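Local structure of protein ElaA (Escherichia coli, 5Z6N) at residues L100-C103 against T104-P108; Q16-A19 against L20-R24; I81-E84 against A85-G88. The protein probably acts as an N-acetyltransferase of the GNAT superfamily, moving an acetyl group from acetyl coenzyme A to an amine. All coordinates share one frame; numbering follows the deposited sequence.

Interaction 1 of 3, residues L100-C103 against T104-P108; sequences LETC and THHWP
T104 and L100 meet one turn apart at the C-terminal end of helix 91-106, in the beta-alpha-beta unit between strands 75-82 and 112-117. Backbone hydrogen bonds come first. T104 N donates to L100 O, H105 N to E101 O (3.0 Å) and H106 N to T102 O (2.9 Å). W107 N reaches C103 O at 3.1 Å, although W107 is the first residue to leave helical angles.

One polar side chain joins in. OG1 of T104 lies beside its own backbone N (chi1 -74°), turned back along the helix, and gives L100 O a second, weak bond at 3.0 Å. The hydroxyl of T102 instead binds K98 O, one turn earlier.

Other side-chain contact is slight. T102 and H106 run side by side, with CG2 of T102 4.1 Å from ND1 of H106. The H106 ring has T102 O at its edge. CB of H106 lies over the rim of one W107 face. Apolar packing is on the sheet side, where L100 and C103 rest on I77, and W107 on V75 and I65.

The chemistry implies a helix end closed mainly by its own backbone, with apolar side chains turned to the sheet.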
ATOM      1  N   LEU B 100      15.219   0.266 -18.564  1.00 30.48           N
ATOM      2  CA  LEU B 100      15.245   0.778 -19.928  1.00 28.75           C
ATOM      3  C   LEU B 100      15.379  -0.353 -20.942  1.00 32.30           C
ATOM      4  O   LEU B 100      14.790  -0.286 -22.024  1.00 17.97           O
ATOM      5  CB  LEU B 100      16.380   1.787 -20.089  1.00 25.89           C
ATOM      6  CG  LEU B 100      16.145   3.108 -19.356  1.00 28.29           C
ATOM      7  CD1 LEU B 100      17.389   3.981 -19.420  1.00 28.92           C
ATOM      8  CD2 LEU B 100      14.943   3.830 -19.952  1.00 25.46           C
ATOM      9  N   GLU B 101      16.143  -1.399 -20.608  1.00 35.63           N
ATOM     10  CA  GLU B 101      16.167  -2.594 -21.446  1.00 38.10           C
ATOM     11  C   GLU B 101      14.778  -3.205 -21.569  1.00 41.85           C
ATOM     12  O   GLU B 101      14.467  -3.851 -22.577  1.00 43.21           O
ATOM     13  CB  GLU B 101      17.152  -3.618 -20.876  1.00 39.60           C
ATOM     14  CG  GLU B 101      17.136  -4.976 -21.577  1.00 49.03           C
ATOM     15  CD  GLU B 101      17.888  -6.049 -20.803  1.00 56.38           C
ATOM     16  OE1 GLU B 101      18.143  -5.849 -19.595  1.00 56.73           O
ATOM     17  OE2 GLU B 101      18.210  -7.099 -21.399  1.00 58.80           O
ATOM     18  N   THR B 102      13.928  -3.009 -20.557  1.00 42.27           N
ATOM     19  CA  THR B 102      12.540  -3.446 -20.652  1.00 39.02           C
ATOM     20  C   THR B 102      11.721  -2.494 -21.519  1.00 28.88           C
ATOM     21  O   THR B 102      10.941  -2.942 -22.367  1.00 23.56           O
ATOM     22  CB  THR B 102      11.933  -3.565 -19.253  1.00 43.34           C
ATOM     23  OG1 THR B 102      12.686  -4.515 -18.487  1.00 43.54           O
ATOM     24  CG2 THR B 102      10.484  -4.029 -19.335  1.00 47.51           C
ATOM     25  N   CYS B 103      11.888  -1.184 -21.323  1.00 26.78           N
ATOM     26  CA  CYS B 103      11.251  -0.213 -22.208  1.00 28.27           C
ATOM     27  C   CYS B 103      11.734  -0.386 -23.641  1.00 30.04           C
ATOM     28  O   CYS B 103      10.936  -0.364 -24.585  1.00 29.55           O
ATOM     29  CB  CYS B 103      11.528   1.210 -21.722  1.00 29.66           C
ATOM     30  SG  CYS B 103      10.993   1.568 -20.036  1.00 32.46           S
ATOM     31  N   THR B 104      13.047  -0.550 -23.822  1.00 31.25           N
ATOM     32  CA  THR B 104      13.610  -0.780 -25.149  1.00 37.91           C
ATOM     33  C   THR B 104      12.977  -2.000 -25.808  1.00 42.48           C
ATOM     34  O   THR B 104      12.438  -1.918 -26.917  1.00 44.50           O
ATOM     35  CB  THR B 104      15.128  -0.954 -25.051  1.00 36.53           C
ATOM     36  OG1 THR B 104      15.742   0.318 -24.807  1.00 46.91           O
ATOM     37  CG2 THR B 104      15.690  -1.549 -26.331  1.00 29.33           C
ATOM     38  N   HIS B 105      13.030  -3.144 -25.124  1.00 40.96           N
ATOM     39  CA  HIS B 105      12.526  -4.387 -25.696  1.00 41.00           C
ATOM     40  C   HIS B 105      11.044  -4.280 -26.028  1.00 42.94           C
ATOM     41  O   HIS B 105      10.640  -4.431 -27.187  1.00 50.02           O
ATOM     42  CB  HIS B 105      12.782  -5.546 -24.731  1.00 44.19           C
ATOM     43  CG  HIS B 105      12.539  -6.899 -25.327  1.00 48.61           C
ATOM     44  ND1 HIS B 105      12.896  -8.068 -24.689  1.00 49.57           N
ATOM     45  CD2 HIS B 105      11.975  -7.270 -26.500  1.00 48.53           C
ATOM     46  CE1 HIS B 105      12.563  -9.100 -25.443  1.00 48.82           C
ATOM     47  NE2 HIS B 105      12.001  -8.643 -26.547  1.00 47.30           N
ATOM     48  N   HIS B 106      10.214  -4.008 -25.018  1.00 40.86           N
ATOM     49  CA  HIS B 106       8.770  -4.103 -25.206  1.00 38.28           C
ATOM     50  C   HIS B 106       8.261  -3.064 -26.199  1.00 34.71           C
ATOM     51  O   HIS B 106       7.499  -3.391 -27.114  1.00 42.80           O
ATOM     52  CB  HIS B 106       8.050  -3.975 -23.863  1.00 39.70           C
ATOM     53  CG  HIS B 106       7.817  -5.288 -23.182  1.00 38.83           C
ATOM     54  ND1 HIS B 106       8.827  -6.005 -22.575  1.00 37.41           N
ATOM     55  CD2 HIS B 106       6.691  -6.026 -23.035  1.00 38.00           C
ATOM     56  CE1 HIS B 106       8.330  -7.121 -22.072  1.00 38.66           C
ATOM     57  NE2 HIS B 106       7.036  -7.158 -22.340  1.00 40.34           N
ATOM     58  N   TRP B 107       8.681  -1.808 -26.047  1.00 29.64           N
ATOM     59  CA  TRP B 107       8.226  -0.722 -26.913  1.00 32.03           C
ATOM     60  C   TRP B 107       9.413   0.044 -27.486  1.00 33.79           C
ATOM     61  O   TRP B 107       9.683   1.182 -27.085  1.00 27.04           O
ATOM     62  CB  TRP B 107       7.290   0.216 -26.158  1.00 35.88           C
ATOM     63  CG  TRP B 107       6.193  -0.529 -25.512  1.00 45.87           C
ATOM     64  CD1 TRP B 107       5.064  -1.016 -26.107  1.00 52.87           C
ATOM     65  CD2 TRP B 107       6.127  -0.915 -24.140  1.00 47.09           C
ATOM     66  NE1 TRP B 107       4.290  -1.673 -25.177  1.00 54.95           N
ATOM     67  CE2 TRP B 107       4.921  -1.624 -23.966  1.00 48.86           C
ATOM     68  CE3 TRP B 107       6.967  -0.725 -23.044  1.00 42.38           C
ATOM     69  CZ2 TRP B 107       4.539  -2.141 -22.729  1.00 43.86           C
ATOM     70  CZ3 TRP B 107       6.584  -1.240 -21.819  1.00 39.75           C
ATOM     71  CH2 TRP B 107       5.380  -1.939 -21.670  1.00 40.57           C
ATOM     72  N   PRO B 108      10.133  -0.549 -28.441  1.00 40.62           N
ATOM     73  CA  PRO B 108      11.082   0.243 -29.226  1.00 41.97           C
ATOM     74  C   PRO B 108      10.313   1.257 -30.054  1.00 54.88           C
ATOM     75  O   PRO B 108       9.108   1.119 -30.282  1.00 58.77           O
ATOM     76  CB  PRO B 108      11.777  -0.801 -30.110  1.00 31.95           C
ATOM     77  CG  PRO B 108      10.756  -1.873 -30.276  1.00 33.31           C
ATOM     78  CD  PRO B 108       9.967  -1.908 -28.986  1.00 38.57           C
TER

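Interaction 2 of 3, residues Q16-A19 against L20-R24; sequences QLYA and LLQLR
Y18 and Q22 set a ring and an amide across one turn of helix 14-31, the first helix of this GNAT fold. Their planes are 71° apart. OE1 of Q22 comes obliquely to CE2 of Y18, at 3.7 Å. The tyrosine's OH reaches D43 and G41 of the second subunit. Farther along the helix, the guanidinium of R24 carries CD2 of L21 over the centre of one face, 3.6 Å above the plane. R24 also forms salt bridges through NE to D38 and through NH2 to D43 of its own chain.

The apolar row is L17 and L21, whose side chains cross obliquely. L17 CG stands anti to the backbone N (chi1 174°), which carries the branch forward along the helix to L21. Each of the two also packs on its own copy in the second subunit, so this row forms part of the dimer interface.

L20 packs on the sheet, against L52, L59 and Y62. CD2 of L20 lies 3.4 Å from Q16 O. Cutting L20 back to an alanine is likely to open a gap between the helix and those strands and to leave the Q16 carbonyl less covered.

Backbone bonds run from L21 N to L17 O, Q22 N to Y18 O and L23 N to A19 O; L20 N makes weak ones to Q16 O and L17 O. CD1 of L17 meets CD1 of L21 at 3.6 Å.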
ATOM      1  N   GLN B  16       4.255 -10.971  -3.937  1.00 25.72           N
ATOM      2  CA  GLN B  16       5.046 -10.038  -4.734  1.00 24.44           C
ATOM      3  C   GLN B  16       4.422  -8.648  -4.735  1.00 24.43           C
ATOM      4  O   GLN B  16       5.134  -7.640  -4.661  1.00 25.16           O
ATOM      5  CB  GLN B  16       5.201 -10.566  -6.158  1.00 20.72           C
ATOM      6  CG  GLN B  16       6.232 -11.671  -6.296  1.00 19.32           C
ATOM      7  CD  GLN B  16       6.368 -12.159  -7.722  1.00 18.70           C
ATOM      8  OE1 GLN B  16       5.377 -12.300  -8.437  1.00 24.18           O
ATOM      9  NE2 GLN B  16       7.599 -12.411  -8.148  1.00 16.77           N
ATOM     10  N   LEU B  17       3.090  -8.574  -4.820  1.00 21.58           N
ATOM     11  CA  LEU B  17       2.413  -7.283  -4.738  1.00 22.99           C
ATOM     12  C   LEU B  17       2.589  -6.661  -3.360  1.00 26.62           C
ATOM     13  O   LEU B  17       2.865  -5.461  -3.238  1.00 26.65           O
ATOM     14  CB  LEU B  17       0.928  -7.442  -5.061  1.00 25.67           C
ATOM     15  CG  LEU B  17       0.131  -6.153  -4.847  1.00 22.27           C
ATOM     16  CD1 LEU B  17       0.667  -5.052  -5.749  1.00 20.00           C
ATOM     17  CD2 LEU B  17      -1.357  -6.374  -5.068  1.00 26.69           C
ATOM     18  N   TYR B  18       2.428  -7.466  -2.307  1.00 30.54           N
ATOM     19  CA  TYR B  18       2.576  -6.949  -0.952  1.00 31.11           C
ATOM     20  C   TYR B  18       3.953  -6.344  -0.730  1.00 32.07           C
ATOM     21  O   TYR B  18       4.087  -5.309  -0.066  1.00 31.08           O
ATOM     22  CB  TYR B  18       2.324  -8.055   0.069  1.00 24.69           C
ATOM     23  CG  TYR B  18       2.080  -7.516   1.456  1.00 34.07           C
ATOM     24  CD1 TYR B  18       0.841  -7.000   1.803  1.00 40.13           C
ATOM     25  CD2 TYR B  18       3.092  -7.496   2.409  1.00 38.45           C
ATOM     26  CE1 TYR B  18       0.603  -6.501   3.065  1.00 43.65           C
ATOM     27  CE2 TYR B  18       2.865  -6.993   3.679  1.00 43.74           C
ATOM     28  CZ  TYR B  18       1.616  -6.501   4.003  1.00 45.29           C
ATOM     29  OH  TYR B  18       1.374  -5.993   5.260  1.00 43.02           O
ATOM     30  N   ALA B  19       4.990  -6.977  -1.283  1.00 33.28           N
ATOM     31  CA  ALA B  19       6.358  -6.550  -1.011  1.00 31.56           C
ATOM     32  C   ALA B  19       6.673  -5.197  -1.641  1.00 23.26           C
ATOM     33  O   ALA B  19       7.439  -4.415  -1.064  1.00 15.36           O
ATOM     34  CB  ALA B  19       7.339  -7.613  -1.506  1.00 13.70           C
ATOM     35  N   LEU B  20       6.098  -4.894  -2.806  1.00 21.18           N
ATOM     36  CA  LEU B  20       6.480  -3.671  -3.500  1.00 22.21           C
ATOM     37  C   LEU B  20       5.671  -2.459  -3.062  1.00 22.26           C
ATOM     38  O   LEU B  20       6.199  -1.341  -3.072  1.00 15.41           O
ATOM     39  CB  LEU B  20       6.385  -3.864  -5.019  1.00 21.92           C
ATOM     40  CG  LEU B  20       5.061  -4.226  -5.689  1.00 24.07           C
ATOM     41  CD1 LEU B  20       4.295  -2.973  -6.097  1.00 22.81           C
ATOM     42  CD2 LEU B  20       5.330  -5.106  -6.897  1.00 22.76           C
ATOM     43  N   LEU B  21       4.408  -2.644  -2.672  1.00 24.16           N
ATOM     44  CA  LEU B  21       3.668  -1.532  -2.086  1.00 26.22           C
ATOM     45  C   LEU B  21       4.186  -1.209  -0.688  1.00 23.75           C
ATOM     46  O   LEU B  21       4.242  -0.038  -0.293  1.00 26.61           O
ATOM     47  CB  LEU B  21       2.175  -1.849  -2.046  1.00 30.08           C
ATOM     48  CG  LEU B  21       1.500  -2.172  -3.380  1.00 27.92           C
ATOM     49  CD1 LEU B  21       0.098  -2.699  -3.139  1.00 33.69           C
ATOM     50  CD2 LEU B  21       1.470  -0.944  -4.266  1.00 23.33           C
ATOM     51  N   GLN B  22       4.570  -2.240   0.070  1.00 16.34           N
ATOM     52  CA  GLN B  22       5.126  -2.026   1.402  1.00 16.28           C
ATOM     53  C   GLN B  22       6.446  -1.276   1.334  1.00 18.03           C
ATOM     54  O   GLN B  22       6.734  -0.423   2.182  1.00 22.60           O
ATOM     55  CB  GLN B  22       5.306  -3.372   2.105  1.00 19.15           C
ATOM     56  CG  GLN B  22       6.356  -3.399   3.193  1.00 18.98           C
ATOM     57  CD  GLN B  22       6.561  -4.799   3.761  1.00 24.14           C
ATOM     58  OE1 GLN B  22       5.896  -5.190   4.715  1.00 31.52           O
ATOM     59  NE2 GLN B  22       7.477  -5.555   3.176  1.00 19.52           N
ATOM     60  N   LEU B  23       7.266  -1.584   0.331  1.00 22.55           N
ATOM     61  CA  LEU B  23       8.517  -0.865   0.129  1.00 24.06           C
ATOM     62  C   LEU B  23       8.275   0.522  -0.455  1.00 23.70           C
ATOM     63  O   LEU B  23       8.986   1.472  -0.105  1.00 17.75           O
ATOM     64  CB  LEU B  23       9.435  -1.704  -0.764  1.00 24.70           C
ATOM     65  CG  LEU B  23      10.892  -1.338  -1.037  1.00 29.15           C
ATOM     66  CD1 LEU B  23      10.965  -0.449  -2.254  1.00 28.69           C
ATOM     67  CD2 LEU B  23      11.554  -0.684   0.172  1.00 13.49           C
ATOM     68  N   ARG B  24       7.265   0.663  -1.318  1.00 24.61           N
ATOM     69  CA  ARG B  24       6.891   1.984  -1.814  1.00 23.66           C
ATOM     70  C   ARG B  24       6.362   2.857  -0.686  1.00 28.72           C
ATOM     71  O   ARG B  24       6.718   4.037  -0.579  1.00 30.63           O
ATOM     72  CB  ARG B  24       5.852   1.856  -2.928  1.00 23.37           C
ATOM     73  CG  ARG B  24       6.438   1.688  -4.319  1.00 22.87           C
ATOM     74  CD  ARG B  24       5.491   0.914  -5.209  1.00 11.18           C
ATOM     75  NE  ARG B  24       4.247   1.641  -5.440  1.00 11.22           N
ATOM     76  CZ  ARG B  24       3.344   1.300  -6.353  1.00 11.26           C
ATOM     77  NH1 ARG B  24       2.238   2.016  -6.496  1.00 14.80           N
ATOM     78  NH2 ARG B  24       3.548   0.246  -7.131  1.00 11.25           N
TER

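Interaction 3 of 3, residues I81-E84 against A85-G88; sequences IVSE and ALRG
R87 folds back over V82 and E84 where strand 75-82 runs into the loop before helix 91-106. In GNAT relatives this strand-loop-helix unit holds the pyrophosphate of acetyl coenzyme A. The chain reverses in a beta turn from S83 to L86, closed by L86 N to S83 O at 2.8 Å.

The side chains of V82 and R87 run antiparallel past one another. CG1 of V82 lies 3.6 Å from CG of R87. From there the arginine is extended to NE, which brings its guanidinium alongside the V82 carbonyl. NE and NH2 both donate to V82 O, a side-on grip on one oxygen in the guanidinium plane. R87 NH2 lies 2.8 Å from V82 O. This pair of hydrogen bonds to one acceptor holds the flat group's rotation.

E84 runs alongside R87, with the same heading. CA of E84 sits over one guanidinium face, offset toward the rim. With CG between its backbone N and carbonyl carbon (chi1 40°) and a bend beyond it, E84 stacks its carboxylate on the guanidinium, planes 22° apart. OE1 of E84 stays 3.8 Å from NH2 of R87, well out of the guanidinium plane, so this long salt bridge is charge alone. NH1 of R87 also bridges to E31 of helix 14-31, which probably stabilises the arginine's charge.

S83 and L86 both touch V60. OG of S83 is 3.6 Å from CD1 of L86.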
ATOM      1  N   ILE B  81      13.123   3.062  -6.778  1.00 26.00           N
ATOM      2  CA  ILE B  81      13.547   2.869  -5.395  1.00 29.48           C
ATOM      3  C   ILE B  81      14.789   1.997  -5.324  1.00 28.61           C
ATOM      4  O   ILE B  81      14.925   1.017  -6.064  1.00 30.04           O
ATOM      5  CB  ILE B  81      12.442   2.234  -4.524  1.00 27.51           C
ATOM      6  CG1 ILE B  81      11.147   3.036  -4.605  1.00 21.98           C
ATOM      7  CG2 ILE B  81      12.906   2.148  -3.082  1.00 13.29           C
ATOM      8  CD1 ILE B  81      10.014   2.409  -3.838  1.00 17.92           C
ATOM      9  N   VAL B  82      15.694   2.368  -4.421  1.00 27.88           N
ATOM     10  CA  VAL B  82      16.661   1.467  -3.813  1.00 26.88           C
ATOM     11  C   VAL B  82      16.442   1.523  -2.307  1.00 32.07           C
ATOM     12  O   VAL B  82      16.244   2.607  -1.745  1.00 30.38           O
ATOM     13  CB  VAL B  82      18.112   1.847  -4.168  1.00 26.81           C
ATOM     14  CG1 VAL B  82      19.090   0.999  -3.373  1.00 25.97           C
ATOM     15  CG2 VAL B  82      18.353   1.707  -5.663  1.00 21.84           C
ATOM     16  N   SER B  83      16.448   0.362  -1.658  1.00 40.56           N
ATOM     17  CA  SER B  83      16.247   0.326  -0.214  1.00 39.86           C
ATOM     18  C   SER B  83      17.448   0.941   0.498  1.00 39.45           C
ATOM     19  O   SER B  83      18.599   0.718   0.113  1.00 43.01           O
ATOM     20  CB  SER B  83      16.006  -1.108   0.262  1.00 34.93           C
ATOM     21  OG  SER B  83      17.200  -1.867   0.255  1.00 36.26           O
ATOM     22  N   GLU B  84      17.167   1.719   1.553  1.00 35.69           N
ATOM     23  CA  GLU B  84      18.170   2.630   2.104  1.00 34.82           C
ATOM     24  C   GLU B  84      19.388   1.905   2.655  1.00 31.23           C
ATOM     25  O   GLU B  84      20.471   2.496   2.733  1.00 27.35           O
ATOM     26  CB  GLU B  84      17.557   3.518   3.186  1.00 37.94           C
ATOM     27  CG  GLU B  84      16.570   2.822   4.106  1.00 45.77           C
ATOM     28  CD  GLU B  84      15.135   3.158   3.757  1.00 52.95           C
ATOM     29  OE1 GLU B  84      14.583   2.537   2.822  1.00 46.59           O
ATOM     30  OE2 GLU B  84      14.572   4.055   4.415  1.00 58.45           O
ATOM     31  N   ALA B  85      19.241   0.638   3.037  1.00 25.56           N
ATOM     32  CA  ALA B  85      20.396  -0.118   3.501  1.00 28.01           C
ATOM     33  C   ALA B  85      21.403  -0.380   2.387  1.00 35.60           C
ATOM     34  O   ALA B  85      22.566  -0.677   2.679  1.00 40.99           O
ATOM     35  CB  ALA B  85      19.943  -1.443   4.117  1.00 23.17           C
ATOM     36  N   LEU B  86      20.992  -0.256   1.122  1.00 30.39           N
ATOM     37  CA  LEU B  86      21.802  -0.701  -0.008  1.00 33.00           C
ATOM     38  C   LEU B  86      22.201   0.429  -0.953  1.00 41.35           C
ATOM     39  O   LEU B  86      22.570   0.155  -2.100  1.00 47.08           O
ATOM     40  CB  LEU B  86      21.060  -1.779  -0.802  1.00 33.35           C
ATOM     41  CG  LEU B  86      21.225  -3.238  -0.387  1.00 34.06           C
ATOM     42  CD1 LEU B  86      20.347  -3.568   0.805  1.00 19.74           C
ATOM     43  CD2 LEU B  86      20.912  -4.142  -1.562  1.00 29.37           C
ATOM     44  N   ARG B  87      22.143   1.686  -0.518  1.00 40.29           N
ATOM     45  CA  ARG B  87      22.358   2.774  -1.462  1.00 34.91           C
ATOM     46  C   ARG B  87      23.800   3.271  -1.458  1.00 34.04           C
ATOM     47  O   ARG B  87      24.579   3.018  -0.534  1.00 23.04           O
ATOM     48  CB  ARG B  87      21.417   3.948  -1.195  1.00 19.84           C
ATOM     49  CG  ARG B  87      19.990   3.557  -0.970  1.00 18.61           C
ATOM     50  CD  ARG B  87      19.161   4.726  -0.420  1.00 30.49           C
ATOM     51  NE  ARG B  87      17.749   4.442  -0.593  1.00 29.19           N
ATOM     52  CZ  ARG B  87      16.795   5.072   0.077  1.00 30.54           C
ATOM     53  NH1 ARG B  87      17.117   6.008   0.956  1.00 30.86           N
ATOM     54  NH2 ARG B  87      15.520   4.770  -0.110  1.00 31.56           N
ATOM     55  N   GLY B  88      24.132   4.004  -2.522  1.00 29.29           N
ATOM     56  CA  GLY B  88      25.480   4.481  -2.745  1.00 23.48           C
ATOM     57  C   GLY B  88      26.406   3.446  -3.332  1.00 49.70           C
ATOM     58  O   GLY B  88      27.614   3.491  -3.073  1.00 25.59           O
TER

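Interactions 2 and 3 touch. CD1 of L23 packs on CG2 of I81, and CG of R24 lies 3.7 Å from CD1 of I81. Their centres are 15 Å apart. The salt bridge of R87 to E31 makes a further tie from the loop to helix 14-31. Interaction 1 lies well away, its centre 23 Å from interaction 2 and 24 Å from interaction 3. Interaction 3 lies where strand 75-82 gives way to the loop before helix 91-106, and interaction 1 at that helix's far end. By analogy with other GNAT proteins, the loop at 85-88 probably borders the acetyl coenzyme A site. One side of interaction 2 (L17, Y18, L21, Q22) meets the second subunit.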